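Local coordinates for protein type II restriction enzyme NgoMIV (Neisseria gonorrhoeae, PDB 1FIU) that recognises the double-stranded DNA sequence 5'-GCCGGC-3' as a homotetramer and cleaves it after the first G with the help of magnesium ions, at residues E152-R155 with L159-E162; R107-A112 with Y167-A172; I252-N257 with L264-V269. One frame throughout, in Å; residues are numbered along the deposited sequence.

Contact 1. Residues E152-R155 with L159-E162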
ATOM      1  N   GLU I 152      28.168  24.637 -10.371  1.00 16.73           N
ATOM      2  CA  GLU I 152      26.798  25.119 -10.548  1.00 18.74           C
ATOM      3  C   GLU I 152      26.192  25.293  -9.144  1.00 16.79           C
ATOM      4  O   GLU I 152      25.541  26.310  -8.840  1.00 18.53           O
ATOM      5  CB  GLU I 152      25.973  24.111 -11.369  1.00 20.23           C
ATOM      6  CG  GLU I 152      24.469  24.415 -11.455  1.00 24.23           C
ATOM      7  CD  GLU I 152      24.174  25.803 -11.974  1.00 34.00           C
ATOM      8  OE1 GLU I 152      25.047  26.387 -12.672  1.00 31.95           O
ATOM      9  OE2 GLU I 152      23.058  26.317 -11.692  1.00 32.92           O
ATOM     10  N   ILE I 153      26.406  24.304  -8.293  1.00 18.15           N
ATOM     11  CA  ILE I 153      25.909  24.397  -6.919  1.00 15.94           C
ATOM     12  C   ILE I 153      26.540  25.628  -6.282  1.00 18.19           C
ATOM     13  O   ILE I 153      25.878  26.399  -5.580  1.00 18.14           O
ATOM     14  CB  ILE I 153      26.277  23.115  -6.101  1.00 15.43           C
ATOM     15  CG1 ILE I 153      25.429  21.942  -6.619  1.00 17.25           C
ATOM     16  CG2 ILE I 153      25.986  23.320  -4.567  1.00 14.27           C
ATOM     17  CD1 ILE I 153      25.879  20.567  -6.138  1.00 17.77           C
ATOM     18  N   ASN I 154      27.827  25.837  -6.562  1.00 16.57           N
ATOM     19  CA  ASN I 154      28.567  26.951  -5.986  1.00 16.16           C
ATOM     20  C   ASN I 154      28.540  28.219  -6.828  1.00 18.54           C
ATOM     21  O   ASN I 154      29.324  29.144  -6.600  1.00 17.37           O
ATOM     22  CB  ASN I 154      30.040  26.547  -5.798  1.00 15.94           C
ATOM     23  CG  ASN I 154      30.242  25.464  -4.755  1.00 18.91           C
ATOM     24  OD1 ASN I 154      29.452  25.324  -3.810  1.00 16.64           O
ATOM     25  ND2 ASN I 154      31.335  24.702  -4.898  1.00 18.95           N
ATOM     26  N   ARG I 155      27.614  28.301  -7.782  1.00 17.47           N
ATOM     27  CA  ARG I 155      27.615  29.449  -8.685  1.00 18.47           C
ATOM     28  C   ARG I 155      27.705  30.816  -8.023  1.00 19.33           C
ATOM     29  O   ARG I 155      28.466  31.693  -8.477  1.00 20.44           O
ATOM     30  CB  ARG I 155      26.393  29.379  -9.605  1.00 21.55           C
ATOM     31  CG  ARG I 155      26.330  30.501 -10.619  1.00 23.95           C
ATOM     32  CD  ARG I 155      25.987  29.945 -11.990  1.00 26.71           C
ATOM     33  NE  ARG I 155      24.706  29.248 -12.030  1.00 28.56           N
ATOM     34  CZ  ARG I 155      23.512  29.828 -11.951  1.00 29.22           C
ATOM     35  NH1 ARG I 155      23.404  31.146 -11.821  1.00 31.21           N
ATOM     36  NH2 ARG I 155      22.417  29.077 -12.016  1.00 26.74           N
ATOM     37  N   LEU I 159      29.498  26.819  -1.444  1.00 17.57           N
ATOM     38  CA  LEU I 159      28.633  25.968  -0.616  1.00 15.52           C
ATOM     39  C   LEU I 159      29.177  24.576  -0.306  1.00 17.34           C
ATOM     40  O   LEU I 159      29.021  24.088   0.813  1.00 18.33           O
ATOM     41  CB  LEU I 159      27.253  25.818  -1.275  1.00 16.64           C
ATOM     42  CG  LEU I 159      26.466  27.084  -1.639  1.00 16.35           C
ATOM     43  CD1 LEU I 159      25.078  26.679  -2.181  1.00 16.20           C
ATOM     44  CD2 LEU I 159      26.325  27.986  -0.415  1.00 17.40           C
ATOM     45  N   VAL I 160      29.791  23.927  -1.288  1.00 15.04           N
ATOM     46  CA  VAL I 160      30.307  22.581  -1.079  1.00 16.17           C
ATOM     47  C   VAL I 160      31.695  22.308  -1.687  1.00 16.86           C
ATOM     48  O   VAL I 160      32.131  22.984  -2.626  1.00 18.26           O
ATOM     49  CB  VAL I 160      29.351  21.493  -1.692  1.00 17.19           C
ATOM     50  CG1 VAL I 160      27.925  21.627  -1.098  1.00 15.97           C
ATOM     51  CG2 VAL I 160      29.313  21.619  -3.247  1.00 19.51           C
ATOM     52  N   ASP I 161      32.382  21.331  -1.092  1.00 17.48           N
ATOM     53  CA  ASP I 161      33.643  20.829  -1.641  1.00 20.21           C
ATOM     54  C   ASP I 161      33.499  19.304  -1.609  1.00 20.36           C
ATOM     55  O   ASP I 161      32.389  18.809  -1.405  1.00 19.83           O
ATOM     56  CB  ASP I 161      34.883  21.350  -0.882  1.00 21.95           C
ATOM     57  CG  ASP I 161      35.025  20.814   0.524  1.00 22.11           C
ATOM     58  OD1 ASP I 161      34.207  20.001   1.020  1.00 19.43           O
ATOM     59  OD2 ASP I 161      36.014  21.244   1.155  1.00 24.12           O
ATOM     60  N   GLU I 162      34.576  18.543  -1.807  1.00 18.20           N
ATOM     61  CA  GLU I 162      34.462  17.082  -1.847  1.00 22.21           C
ATOM     62  C   GLU I 162      34.259  16.346  -0.522  1.00 19.26           C
ATOM     63  O   GLU I 162      34.075  15.126  -0.519  1.00 23.05           O
ATOM     64  CB  GLU I 162      35.704  16.471  -2.526  1.00 24.05           C
ATOM     65  CG  GLU I 162      36.964  16.518  -1.660  1.00 28.14           C
ATOM     66  CD  GLU I 162      37.758  17.816  -1.777  1.00 34.42           C
ATOM     67  OE1 GLU I 162      37.245  18.839  -2.304  1.00 31.99           O
ATOM     68  OE2 GLU I 162      38.923  17.813  -1.321  1.00 36.34           O
TER

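Contact 2. Residues R107-A112 with Y167-A172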
ATOM      1  N   ARG I 107      17.992   2.980 -15.075  1.00 21.95           N
ATOM      2  CA  ARG I 107      19.083   3.858 -15.473  1.00 23.10           C
ATOM      3  C   ARG I 107      19.010   5.143 -14.648  1.00 22.01           C
ATOM      4  O   ARG I 107      19.901   5.988 -14.735  1.00 25.40           O
ATOM      5  CB  ARG I 107      18.989   4.210 -16.962  1.00 27.69           C
ATOM      6  CG  ARG I 107      18.908   2.974 -17.846  1.00 37.43           C
ATOM      7  CD  ARG I 107      19.382   3.228 -19.268  1.00 45.61           C
ATOM      8  NE  ARG I 107      18.676   4.313 -19.931  1.00 50.31           N
ATOM      9  CZ  ARG I 107      18.856   4.628 -21.211  1.00 54.21           C
ATOM     10  NH1 ARG I 107      19.716   3.935 -21.943  1.00 55.91           N
ATOM     11  NH2 ARG I 107      18.177   5.622 -21.761  1.00 55.73           N
ATOM     12  N   TYR I 108      17.962   5.272 -13.829  1.00 19.28           N
ATOM     13  CA  TYR I 108      17.775   6.473 -13.020  1.00 19.40           C
ATOM     14  C   TYR I 108      17.969   6.190 -11.549  1.00 20.14           C
ATOM     15  O   TYR I 108      17.692   5.103 -11.044  1.00 16.82           O
ATOM     16  CB  TYR I 108      16.399   7.082 -13.310  1.00 20.95           C
ATOM     17  CG  TYR I 108      16.289   7.301 -14.793  1.00 21.82           C
ATOM     18  CD1 TYR I 108      15.559   6.432 -15.584  1.00 22.78           C
ATOM     19  CD2 TYR I 108      17.079   8.264 -15.420  1.00 27.32           C
ATOM     20  CE1 TYR I 108      15.630   6.500 -16.996  1.00 25.90           C
ATOM     21  CE2 TYR I 108      17.163   8.342 -16.809  1.00 27.44           C
ATOM     22  CZ  TYR I 108      16.440   7.451 -17.590  1.00 25.87           C
ATOM     23  OH  TYR I 108      16.567   7.485 -18.963  1.00 31.27           O
ATOM     24  N   GLN I 109      18.470   7.199 -10.874  1.00 20.59           N
ATOM     25  CA  GLN I 109      18.842   7.073  -9.493  1.00 20.89           C
ATOM     26  C   GLN I 109      17.898   6.394  -8.521  1.00 16.47           C
ATOM     27  O   GLN I 109      18.304   5.482  -7.803  1.00 18.02           O
ATOM     28  CB  GLN I 109      19.207   8.449  -8.988  1.00 25.51           C
ATOM     29  CG  GLN I 109      20.227   8.410  -7.927  1.00 31.30           C
ATOM     30  CD  GLN I 109      20.761   9.786  -7.633  1.00 34.67           C
ATOM     31  OE1 GLN I 109      21.299  10.478  -8.520  1.00 31.80           O
ATOM     32  NE2 GLN I 109      20.609  10.206  -6.391  1.00 36.63           N
ATOM     33  N   GLN I 110      16.636   6.823  -8.496  1.00 18.17           N
ATOM     34  CA  GLN I 110      15.716   6.253  -7.533  1.00 18.12           C
ATOM     35  C   GLN I 110      15.372   4.797  -7.741  1.00 17.13           C
ATOM     36  O   GLN I 110      14.822   4.176  -6.842  1.00 15.94           O
ATOM     37  CB  GLN I 110      14.404   7.051  -7.484  1.00 17.39           C
ATOM     38  CG  GLN I 110      14.603   8.544  -7.363  1.00 19.86           C
ATOM     39  CD  GLN I 110      14.411   9.227  -8.688  1.00 21.84           C
ATOM     40  OE1 GLN I 110      15.167   8.996  -9.645  1.00 18.49           O
ATOM     41  NE2 GLN I 110      13.364  10.057  -8.773  1.00 23.80           N
ATOM     42  N   TYR I 111      15.695   4.238  -8.911  1.00 15.93           N
ATOM     43  CA  TYR I 111      15.364   2.839  -9.194  1.00 15.53           C
ATOM     44  C   TYR I 111      16.548   2.003  -9.703  1.00 14.37           C
ATOM     45  O   TYR I 111      16.357   0.873 -10.181  1.00 17.86           O
ATOM     46  CB  TYR I 111      14.237   2.787 -10.235  1.00 14.91           C
ATOM     47  CG  TYR I 111      12.983   3.534  -9.784  1.00 14.73           C
ATOM     48  CD1 TYR I 111      12.762   4.856 -10.166  1.00 14.53           C
ATOM     49  CD2 TYR I 111      12.099   2.950  -8.877  1.00 15.21           C
ATOM     50  CE1 TYR I 111      11.677   5.593  -9.647  1.00 15.63           C
ATOM     51  CE2 TYR I 111      11.011   3.683  -8.337  1.00 15.13           C
ATOM     52  CZ  TYR I 111      10.820   4.988  -8.730  1.00 15.66           C
ATOM     53  OH  TYR I 111       9.804   5.727  -8.181  1.00 14.92           O
ATOM     54  N   ALA I 112      17.752   2.534  -9.556  1.00 18.06           N
ATOM     55  CA  ALA I 112      18.948   1.827 -10.055  1.00 18.65           C
ATOM     56  C   ALA I 112      19.144   0.453  -9.426  1.00 18.83           C
ATOM     57  O   ALA I 112      19.725  -0.434 -10.053  1.00 22.95           O
ATOM     58  CB  ALA I 112      20.179   2.690  -9.827  1.00 22.84           C
ATOM     59  N   TYR I 167      26.741  12.604  -0.524  1.00 15.00           N
ATOM     60  CA  TYR I 167      25.790  11.638  -1.071  1.00 14.20           C
ATOM     61  C   TYR I 167      24.595  12.326  -1.719  1.00 14.54           C
ATOM     62  O   TYR I 167      23.630  11.647  -2.105  1.00 16.22           O
ATOM     63  CB  TYR I 167      25.292  10.695   0.044  1.00 15.40           C
ATOM     64  CG  TYR I 167      26.416   9.868   0.654  1.00 15.85           C
ATOM     65  CD1 TYR I 167      26.832  10.093   1.954  1.00 17.03           C
ATOM     66  CD2 TYR I 167      27.080   8.901  -0.094  1.00 20.54           C
ATOM     67  CE1 TYR I 167      27.887   9.382   2.508  1.00 20.14           C
ATOM     68  CE2 TYR I 167      28.137   8.182   0.452  1.00 23.81           C
ATOM     69  CZ  TYR I 167      28.528   8.437   1.751  1.00 21.93           C
ATOM     70  OH  TYR I 167      29.583   7.753   2.309  1.00 28.18           O
ATOM     71  N   ALA I 168      24.662  13.649  -1.844  1.00 13.77           N
ATOM     72  CA  ALA I 168      23.554  14.422  -2.434  1.00 16.18           C
ATOM     73  C   ALA I 168      23.245  13.896  -3.832  1.00 16.55           C
ATOM     74  O   ALA I 168      24.126  13.785  -4.689  1.00 16.04           O
ATOM     75  CB  ALA I 168      23.911  15.899  -2.507  1.00 16.10           C
ATOM     76  N   SER I 169      21.981  13.590  -4.069  1.00 13.32           N
ATOM     77  CA  SER I 169      21.570  13.049  -5.350  1.00 14.34           C
ATOM     78  C   SER I 169      21.944  13.867  -6.585  1.00 16.08           C
ATOM     79  O   SER I 169      22.240  13.296  -7.636  1.00 15.63           O
ATOM     80  CB  SER I 169      20.053  12.839  -5.355  1.00 19.83           C
ATOM     81  OG  SER I 169      19.706  11.877  -4.366  1.00 27.69           O
ATOM     82  N   LEU I 170      21.921  15.189  -6.463  1.00 15.34           N
ATOM     83  CA  LEU I 170      22.214  16.028  -7.623  1.00 16.68           C
ATOM     84  C   LEU I 170      23.658  16.088  -8.012  1.00 18.44           C
ATOM     85  O   LEU I 170      23.963  16.565  -9.107  1.00 20.48           O
ATOM     86  CB  LEU I 170      21.760  17.456  -7.385  1.00 17.74           C
ATOM     87  CG  LEU I 170      20.254  17.642  -7.465  1.00 16.98           C
ATOM     88  CD1 LEU I 170      19.864  19.013  -6.903  1.00 18.68           C
ATOM     89  CD2 LEU I 170      19.838  17.546  -8.951  1.00 16.94           C
ATOM     90  N   ARG I 171      24.553  15.612  -7.150  1.00 17.32           N
ATOM     91  CA  ARG I 171      25.961  15.745  -7.508  1.00 19.99           C
ATOM     92  C   ARG I 171      26.466  14.704  -8.468  1.00 20.99           C
ATOM     93  O   ARG I 171      26.294  13.512  -8.273  1.00 21.17           O
ATOM     94  CB  ARG I 171      26.814  15.820  -6.236  1.00 19.18           C
ATOM     95  CG  ARG I 171      26.496  17.104  -5.496  1.00 20.54           C
ATOM     96  CD  ARG I 171      27.287  17.263  -4.217  1.00 21.76           C
ATOM     97  NE  ARG I 171      28.662  17.690  -4.495  1.00 20.16           N
ATOM     98  CZ  ARG I 171      29.566  17.864  -3.543  1.00 23.30           C
ATOM     99  NH1 ARG I 171      29.220  17.635  -2.280  1.00 19.09           N
ATOM    100  NH2 ARG I 171      30.789  18.285  -3.845  1.00 19.63           N
ATOM    101  N   ALA I 172      27.057  15.208  -9.546  1.00 29.31           N
ATOM    102  CA  ALA I 172      27.595  14.377 -10.608  1.00 34.31           C
ATOM    103  C   ALA I 172      28.862  13.646 -10.152  1.00 38.41           C
ATOM    104  O   ALA I 172      29.646  14.177  -9.361  1.00 36.90           O
ATOM    105  CB  ALA I 172      27.895  15.253 -11.826  1.00 34.63           C
TER

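Contact 3. Residues I252-N257 with L264-V269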
ATOM      1  N   ILE I 252     -18.754  21.041 -24.809  1.00 20.83           N
ATOM      2  CA  ILE I 252     -19.723  20.124 -25.411  1.00 23.58           C
ATOM      3  C   ILE I 252     -20.689  19.577 -24.379  1.00 24.68           C
ATOM      4  O   ILE I 252     -21.897  19.509 -24.634  1.00 22.03           O
ATOM      5  CB  ILE I 252     -19.038  18.972 -26.176  1.00 23.26           C
ATOM      6  CG1 ILE I 252     -18.219  19.570 -27.323  1.00 30.21           C
ATOM      7  CG2 ILE I 252     -20.085  18.012 -26.779  1.00 25.56           C
ATOM      8  CD1 ILE I 252     -19.054  20.480 -28.259  1.00 28.71           C
ATOM      9  N   LEU I 253     -20.178  19.199 -23.205  1.00 22.61           N
ATOM     10  CA  LEU I 253     -21.060  18.699 -22.159  1.00 20.74           C
ATOM     11  C   LEU I 253     -22.096  19.771 -21.808  1.00 20.31           C
ATOM     12  O   LEU I 253     -23.275  19.460 -21.632  1.00 25.26           O
ATOM     13  CB  LEU I 253     -20.267  18.335 -20.904  1.00 20.40           C
ATOM     14  CG  LEU I 253     -19.281  17.169 -21.096  1.00 20.58           C
ATOM     15  CD1 LEU I 253     -18.420  17.035 -19.841  1.00 19.77           C
ATOM     16  CD2 LEU I 253     -20.007  15.866 -21.352  1.00 19.22           C
ATOM     17  N   GLN I 254     -21.659  21.020 -21.699  1.00 21.48           N
ATOM     18  CA  GLN I 254     -22.584  22.106 -21.366  1.00 22.68           C
ATOM     19  C   GLN I 254     -23.601  22.313 -22.471  1.00 23.10           C
ATOM     20  O   GLN I 254     -24.801  22.451 -22.200  1.00 25.26           O
ATOM     21  CB  GLN I 254     -21.811  23.400 -21.123  1.00 23.43           C
ATOM     22  CG  GLN I 254     -20.998  23.393 -19.824  1.00 27.87           C
ATOM     23  CD  GLN I 254     -21.856  23.691 -18.589  1.00 37.95           C
ATOM     24  OE1 GLN I 254     -23.093  23.675 -18.649  1.00 38.33           O
ATOM     25  NE2 GLN I 254     -21.197  23.963 -17.463  1.00 38.90           N
ATOM     26  N   SER I 255     -23.133  22.334 -23.713  1.00 23.29           N
ATOM     27  CA  SER I 255     -24.016  22.542 -24.866  1.00 25.19           C
ATOM     28  C   SER I 255     -25.114  21.500 -24.972  1.00 26.66           C
ATOM     29  O   SER I 255     -26.283  21.853 -25.185  1.00 30.70           O
ATOM     30  CB  SER I 255     -23.201  22.542 -26.161  1.00 23.61           C
ATOM     31  OG  SER I 255     -22.426  23.720 -26.237  1.00 30.77           O
ATOM     32  N   LEU I 256     -24.744  20.226 -24.856  1.00 24.04           N
ATOM     33  CA  LEU I 256     -25.703  19.114 -24.948  1.00 23.78           C
ATOM     34  C   LEU I 256     -26.495  18.837 -23.670  1.00 26.25           C
ATOM     35  O   LEU I 256     -27.378  17.977 -23.658  1.00 26.31           O
ATOM     36  CB  LEU I 256     -24.986  17.827 -25.370  1.00 25.03           C
ATOM     37  CG  LEU I 256     -24.183  17.946 -26.671  1.00 27.08           C
ATOM     38  CD1 LEU I 256     -23.575  16.601 -27.033  1.00 26.70           C
ATOM     39  CD2 LEU I 256     -25.104  18.432 -27.793  1.00 30.06           C
ATOM     40  N   ASN I 257     -26.188  19.557 -22.598  1.00 25.57           N
ATOM     41  CA  ASN I 257     -26.869  19.362 -21.324  1.00 27.74           C
ATOM     42  C   ASN I 257     -26.846  17.900 -20.856  1.00 29.85           C
ATOM     43  O   ASN I 257     -27.878  17.345 -20.467  1.00 30.16           O
ATOM     44  CB  ASN I 257     -28.329  19.881 -21.383  1.00 30.44           C
ATOM     45  CG  ASN I 257     -28.414  21.401 -21.522  1.00 35.16           C
ATOM     46  OD1 ASN I 257     -27.728  22.141 -20.811  1.00 40.95           O
ATOM     47  ND2 ASN I 257     -29.267  21.874 -22.430  1.00 29.03           N
ATOM     48  N   LEU I 264     -20.125  14.598 -13.141  1.00 24.16           N
ATOM     49  CA  LEU I 264     -18.924  13.789 -12.939  1.00 22.85           C
ATOM     50  C   LEU I 264     -17.685  14.576 -13.351  1.00 23.92           C
ATOM     51  O   LEU I 264     -16.654  14.542 -12.654  1.00 21.78           O
ATOM     52  CB  LEU I 264     -19.053  12.468 -13.704  1.00 23.37           C
ATOM     53  CG  LEU I 264     -17.909  11.450 -13.523  1.00 22.02           C
ATOM     54  CD1 LEU I 264     -17.578  11.267 -12.016  1.00 19.91           C
ATOM     55  CD2 LEU I 264     -18.315  10.129 -14.150  1.00 21.25           C
ATOM     56  N   PHE I 265     -17.791  15.297 -14.464  1.00 20.96           N
ATOM     57  CA  PHE I 265     -16.705  16.142 -14.948  1.00 23.40           C
ATOM     58  C   PHE I 265     -16.304  17.133 -13.847  1.00 24.38           C
ATOM     59  O   PHE I 265     -15.121  17.279 -13.546  1.00 20.92           O
ATOM     60  CB  PHE I 265     -17.155  16.933 -16.190  1.00 22.31           C
ATOM     61  CG  PHE I 265     -16.155  17.938 -16.680  1.00 22.68           C
ATOM     62  CD1 PHE I 265     -15.190  17.583 -17.636  1.00 22.51           C
ATOM     63  CD2 PHE I 265     -16.199  19.261 -16.235  1.00 19.97           C
ATOM     64  CE1 PHE I 265     -14.299  18.535 -18.141  1.00 20.24           C
ATOM     65  CE2 PHE I 265     -15.322  20.215 -16.730  1.00 22.51           C
ATOM     66  CZ  PHE I 265     -14.357  19.851 -17.700  1.00 23.20           C
ATOM     67  N   TYR I 266     -17.273  17.839 -13.251  1.00 20.85           N
ATOM     68  CA  TYR I 266     -16.908  18.790 -12.199  1.00 22.37           C
ATOM     69  C   TYR I 266     -16.424  18.143 -10.916  1.00 21.16           C
ATOM     70  O   TYR I 266     -15.639  18.744 -10.191  1.00 22.64           O
ATOM     71  CB  TYR I 266     -18.056  19.783 -11.920  1.00 25.43           C
ATOM     72  CG  TYR I 266     -18.205  20.770 -13.054  1.00 26.98           C
ATOM     73  CD1 TYR I 266     -19.343  20.773 -13.857  1.00 28.98           C
ATOM     74  CD2 TYR I 266     -17.165  21.644 -13.385  1.00 29.15           C
ATOM     75  CE1 TYR I 266     -19.443  21.612 -14.965  1.00 31.29           C
ATOM     76  CE2 TYR I 266     -17.252  22.490 -14.496  1.00 28.80           C
ATOM     77  CZ  TYR I 266     -18.397  22.465 -15.282  1.00 32.80           C
ATOM     78  OH  TYR I 266     -18.502  23.274 -16.392  1.00 34.25           O
ATOM     79  N   ILE I 267     -16.865  16.925 -10.624  1.00 21.04           N
ATOM     80  CA  ILE I 267     -16.370  16.241  -9.427  1.00 21.28           C
ATOM     81  C   ILE I 267     -14.868  16.043  -9.623  1.00 23.29           C
ATOM     82  O   ILE I 267     -14.067  16.289  -8.706  1.00 25.37           O
ATOM     83  CB  ILE I 267     -17.027  14.873  -9.234  1.00 19.75           C
ATOM     84  CG1 ILE I 267     -18.442  15.082  -8.678  1.00 22.92           C
ATOM     85  CG2 ILE I 267     -16.209  14.015  -8.254  1.00 23.77           C
ATOM     86  CD1 ILE I 267     -19.262  13.839  -8.656  1.00 23.83           C
ATOM     87  N   MET I 268     -14.491  15.610 -10.821  1.00 21.64           N
ATOM     88  CA  MET I 268     -13.072  15.390 -11.120  1.00 19.96           C
ATOM     89  C   MET I 268     -12.276  16.684 -11.226  1.00 22.50           C
ATOM     90  O   MET I 268     -11.166  16.769 -10.695  1.00 22.98           O
ATOM     91  CB  MET I 268     -12.908  14.573 -12.411  1.00 21.17           C
ATOM     92  CG  MET I 268     -13.469  13.174 -12.310  1.00 19.98           C
ATOM     93  SD  MET I 268     -13.124  12.173 -13.763  1.00 19.66           S
ATOM     94  CE  MET I 268     -14.364  12.842 -14.974  1.00 17.95           C
ATOM     95  N   VAL I 269     -12.817  17.706 -11.883  1.00 21.96           N
ATOM     96  CA  VAL I 269     -12.076  18.955 -12.018  1.00 21.54           C
ATOM     97  C   VAL I 269     -12.019  19.738 -10.705  1.00 25.63           C
ATOM     98  O   VAL I 269     -10.947  20.187 -10.277  1.00 23.68           O
ATOM     99  CB  VAL I 269     -12.683  19.838 -13.130  1.00 22.66           C
ATOM    100  CG1 VAL I 269     -12.007  21.211 -13.148  1.00 21.60           C
ATOM    101  CG2 VAL I 269     -12.527  19.132 -14.482  1.00 20.45           C
TER

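Contact 1. Residues E152-R155 with L159-E162
Asn154 meets the backbone of Leu159 and Val160 with both ends of its side-chain amide. OD1 accepts two backbone N-H groups. That of Val160 N, at 2.9 Å, lies in the carbonyl plane on a lone pair and is nearly straight (160°); that of Leu159 N, 2.8 Å from Asn154 OD1, comes from above the plane and is more bent (136°). On the other arm, Asn154 ND2 donates to Val160 O at 3.0 Å, again on a lone pair, and with Val160 N on OD1 this closes a two-bond pairing of amide with backbone that fixes the rotation of the amide. Asn154 is the first residue to leave the helix ending at Ile153, so its side chain bridges that helix end to the returning chain, closing the tight loop that follows helix 150-153. Beside the amide, Ile153 CG2, held anti to the backbone N, touches Val160 CG2 at 4.0 Å, the two side chains crossing at about a right angle. Leu159 CD1 rests 3.5 Å from Ile153 O, a carbonyl that also accepts a hydrogen bond from His86 NE2 of the second subunit, while Phe5 of that subunit packs on Val160.

Contact 2. Residues R107-A112 with Y167-A172
Two loops meet beside the start of strand 179-187 of the central mixed sheet, through Gln109 and Ser169: one runs from strand 92-96 to helix 113-121, the other carries a type I beta turn from Ala168 to Arg171 and leads into strand 179-187. The contact is small, burying 97 Å² in all, and it rests on this one pair. Gln109 reaches across with its chain extended beyond CG (chi2 169°), which carries the terminal amide to the second residue of the turn. There the amide lies close to the hydroxyl and the carbonyl of Ser169, with Gln109 CD 3.8 Å from Ser169 O. The serine OG stands beside its own backbone N (chi1 -63°), and CB is directed toward the glutamine. The turn itself is closed by the bond from Arg171 N to Ala168 O, 3.1 Å long. On the other loop, Tyr111 N bonds to Tyr108 O at 3.0 Å, folding the chain tightly around Gln109. Both residues have support beyond the pair. Leu179, at the start of the strand, lies against Gln109 and Leu170, Pro178 shares a backbone hydrogen bond with Gln109, and Asn176 ND2 makes a weak hydrogen bond to Ser169 O. The second subunit also holds the turn: its Asp283 accepts from Ser169 N, and its Lys275 packs on the serine. A primary amide can both donate and accept, which suits a neighbouring hydroxyl and carbonyl, and through it the glutamine joins its loop to a turn that also belongs to the subunit interface.

Contact 3. Residues I252-N257 with L264-V269
Leu253 and Phe265 make the apolar half of this contact, and Gln254 with Tyr266 the polar half. Leu253 CD1 sits 3.9 Å from both Phe265 CB and Phe265 CD1, approaching the ring obliquely. The phenylalanine has CG anti to its backbone N (chi1 174°), which turns the ring toward helix 246-256 and places it beside the leucine branch. One residue further along each helix, Gln254 NE2 donates to Tyr266 OH at 3.0 Å. This bond is moderately bent (143°), and the nitrogen reaches the tyrosine at the edge of its ring, near the ring plane. Amide and ring planes stand 56° apart, the two side chains crossing at about a right angle. The glutamine chain bends at its second torsion, and its amide end comes nearer to the other helix than the direction of its CB suggests. Within segment 264-269, Phe265 CD2 lies 3.7 Å above the centre of the Tyr266 ring, and Val269 CG2 covers one face of the Phe265 ring near its rim.

A second shell surrounds these groups. Tyr266 OH is also hydrogen-bonded to Glu250 OE2, one turn before Gln254, so helix 246-256 holds the hydroxyl with two side chains. Leu246 and Leu249 pack on the phenylalanine, whereas Ile43 of helix 38-50 and Pro225 at the start of helix 225-232 lie against Leu253. The first helix ends in a Schellman motif, Asn257 taking a positive phi with two bonds back into the last turn. The pair belongs to a helical hairpin, helices 246-256 and 259-270 running roughly antiparallel across a very short link, and this hairpin forms the crossover connection between the adjacent parallel strands 240-243 and 274-276.

Contacts 1 and 2 are neighbours, with centres 17 Å apart, and contact 1 is nested along the chain inside the loop closed by contact 2. Arg171 joins them: its NH2 probably hydrogen-bonds to Asp161 O at 3.0 Å, and its side chain packs on Ile153 and Val160. Contact 1 and segment 167-172 lie between strands 141-145 and 179-187; segment 107-112 comes earlier, after strand 92-96. Both contacts touch the second subunit. Contact 3 follows later in the chain, across the centre of the molecule, about 51 Å from contact 1 and 43 Å from contact 2 between centres. Its Val269 nevertheless packs on Tyr167 of the second subunit, so contact 3 of one subunit adjoins segment 167-172 of contact 2 in another.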